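Local atomic coordinates of gamma-glutamyl phosphate reductase (Saccharomyces cerevisiae, PDB entry 1VLU), a protein that catalyses the NADPH-dependent reduction of L-gamma-glutamyl phosphate to glutamate semialdehyde and phosphate, the second step of proline biosynthesis from glutamate. Residues A[54-59]-A[81-86]. Residues are numbered along the deposited sequence; the frame is centred on the assembly and turned at random.
Sequences HAIEEA and DLFKGD
A CH-pi contact joins Glu57 of helix 53-69 to Phe83 in the loop that links helices 74-80 and 87-100. Glu57 CB lies over the middle of the Phe83 ring, 3.7 Å from its centroid and 11° off the ring normal, and the ring also leans on the helix backbone, Phe83 CE1 lying 3.3 Å from Glu57 CA. With CG anti to the backbone N (chi1 -170°) and the chain extended beyond it, Glu57 runs along the ring towards Phe83 CB. Its methylenes give the ring apolar cover, while the carboxylate is simply laid flat against it, the planes 15° apart. A flat phenylalanine suits this place by offering Glu57 a face and Ile56 an edge: the beta-branch of Ile56 holds CG2 anti to the backbone N, 3.8 Å from Phe83 CE1 and 3.7 Å from Leu82 CD2. In an Asx turn, Asp81 OD1 accepts a bond from Phe83 N at 3.1 Å and helps to set the root of the ring. With an alanine at Phe83, the methylenes of Glu57 would probably lose their aromatic cover, a gap would open beside Ile56 CG2, and Phe88 of helix 87-100 would lose its stacking partner. Buried Leu82 touches Phe88 and, like Ile56, Thr166 of helix 164-185, so the loop after helix 74-80 packs against helices 53-69, 87-100 and 164-185.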
loop_
_atom_site.group_PDB
_atom_site.type_symbol
_atom_site.label_atom_id
_atom_site.label_comp_id
_atom_site.label_asym_id
_atom_site.label_seq_id
_atom_site.Cartn_x
_atom_site.Cartn_y
_atom_site.Cartn_z
ATOM N N HIS A 54 9.167 -31.219 28.022
ATOM C CA HIS A 54 9.885 -32.403 27.609
ATOM C C HIS A 54 9.614 -32.768 26.143
ATOM O O HIS A 54 10.539 -33.115 25.412
ATOM C CB HIS A 54 9.550 -33.559 28.540
ATOM C CG HIS A 54 10.325 -34.799 28.242
ATOM N ND1 HIS A 54 9.802 -35.844 27.510
ATOM C CD2 HIS A 54 11.601 -35.143 28.537
ATOM C CE1 HIS A 54 10.715 -36.792 27.391
ATOM N NE2 HIS A 54 11.815 -36.391 28.006
ATOM N N ALA A 55 8.356 -32.667 25.714
ATOM C CA ALA A 55 7.989 -32.902 24.316
ATOM C C ALA A 55 8.612 -31.856 23.366
ATOM O O ALA A 55 9.056 -32.201 22.261
ATOM C CB ALA A 55 6.459 -32.944 24.157
ATOM N N ILE A 56 8.633 -30.592 23.796
ATOM C CA ILE A 56 9.283 -29.515 23.043
ATOM C C ILE A 56 10.803 -29.747 22.917
ATOM O O ILE A 56 11.366 -29.620 21.812
ATOM C CB ILE A 56 8.995 -28.101 23.643
ATOM C CG1 ILE A 56 7.506 -27.738 23.557
ATOM C CG2 ILE A 56 9.768 -27.041 22.891
ATOM C CD1 ILE A 56 7.044 -26.743 24.649
ATOM N N GLU A 57 11.442 -30.077 24.047
ATOM C CA GLU A 57 12.875 -30.418 24.108
ATOM C C GLU A 57 13.300 -31.552 23.174
ATOM O O GLU A 57 14.384 -31.501 22.578
ATOM C CB GLU A 57 13.296 -30.758 25.545
ATOM C CG GLU A 57 14.815 -30.899 25.745
ATOM C CD GLU A 57 15.274 -30.579 27.174
ATOM O OE1 GLU A 57 14.417 -30.225 28.025
ATOM O OE2 GLU A 57 16.498 -30.667 27.443
ATOM N N GLU A 58 12.455 -32.570 23.057
ATOM C CA GLU A 58 12.735 -33.680 22.164
ATOM C C GLU A 58 12.677 -33.236 20.708
ATOM O O GLU A 58 13.461 -33.707 19.890
ATOM C CB GLU A 58 11.757 -34.819 22.399
ATOM C CG GLU A 58 12.052 -35.691 23.622
ATOM C CD GLU A 58 10.982 -36.762 23.847
ATOM O OE1 GLU A 58 9.847 -36.596 23.333
ATOM O OE2 GLU A 58 11.273 -37.770 24.535
ATOM N N ALA A 59 11.746 -32.337 20.389
ATOM C CA ALA A 59 11.550 -31.856 19.021
ATOM C C ALA A 59 12.683 -30.921 18.614
ATOM O O ALA A 59 13.136 -30.929 17.467
ATOM C CB ALA A 59 10.204 -31.144 18.893
ATOM N N ASP A 81 19.035 -23.734 19.678
ATOM C CA ASP A 81 18.959 -24.511 20.924
ATOM C C ASP A 81 18.160 -23.805 22.011
ATOM O O ASP A 81 18.673 -22.923 22.703
ATOM C CB ASP A 81 20.359 -24.866 21.447
ATOM C CG ASP A 81 20.333 -25.920 22.568
ATOM O OD1 ASP A 81 19.240 -26.281 23.075
ATOM O OD2 ASP A 81 21.423 -26.398 22.947
ATOM N N LEU A 82 16.913 -24.240 22.173
ATOM C CA LEU A 82 15.944 -23.628 23.083
ATOM C C LEU A 82 16.197 -23.973 24.549
ATOM O O LEU A 82 15.687 -23.296 25.448
ATOM C CB LEU A 82 14.529 -24.064 22.677
ATOM C CG LEU A 82 13.279 -23.423 23.284
ATOM C CD1 LEU A 82 13.229 -21.923 23.016
ATOM C CD2 LEU A 82 12.020 -24.097 22.748
ATOM N N PHE A 83 16.984 -25.020 24.780
ATOM C CA PHE A 83 17.158 -25.591 26.119
ATOM C C PHE A 83 18.567 -25.488 26.684
ATOM O O PHE A 83 18.841 -26.003 27.761
ATOM C CB PHE A 83 16.622 -27.020 26.152
ATOM C CG PHE A 83 15.133 -27.075 26.021
ATOM C CD1 PHE A 83 14.536 -27.127 24.766
ATOM C CD2 PHE A 83 14.324 -27.009 27.154
ATOM C CE1 PHE A 83 13.159 -27.146 24.637
ATOM C CE2 PHE A 83 12.940 -27.030 27.035
ATOM C CZ PHE A 83 12.356 -27.097 25.771
ATOM N N LYS A 84 19.439 -24.811 25.939
ATOM C CA LYS A 84 20.776 -24.424 26.382
ATOM C C LYS A 84 20.654 -23.439 27.535
ATOM O O LYS A 84 19.881 -22.494 27.460
ATOM C CB LYS A 84 21.520 -23.750 25.224
ATOM C CG LYS A 84 23.032 -23.619 25.401
ATOM C CD LYS A 84 23.586 -22.620 24.390
ATOM N N GLY A 85 21.425 -23.649 28.595
ATOM C CA GLY A 85 21.354 -22.782 29.765
ATOM C C GLY A 85 19.933 -22.681 30.275
ATOM O O GLY A 85 19.250 -23.689 30.457
ATOM N N ASP A 86 19.483 -21.458 30.487
ATOM C CA ASP A 86 18.130 -21.204 30.965
ATOM C C ASP A 86 17.267 -20.485 29.930
ATOM O O ASP A 86 16.351 -19.751 30.303
ATOM C CB ASP A 86 18.185 -20.373 32.243
ATOM C CG ASP A 86 19.108 -19.179 32.114
ATOM O OD1 ASP A 86 18.748 -18.196 31.414
ATOM O OD2 ASP A 86 20.209 -19.238 32.711
#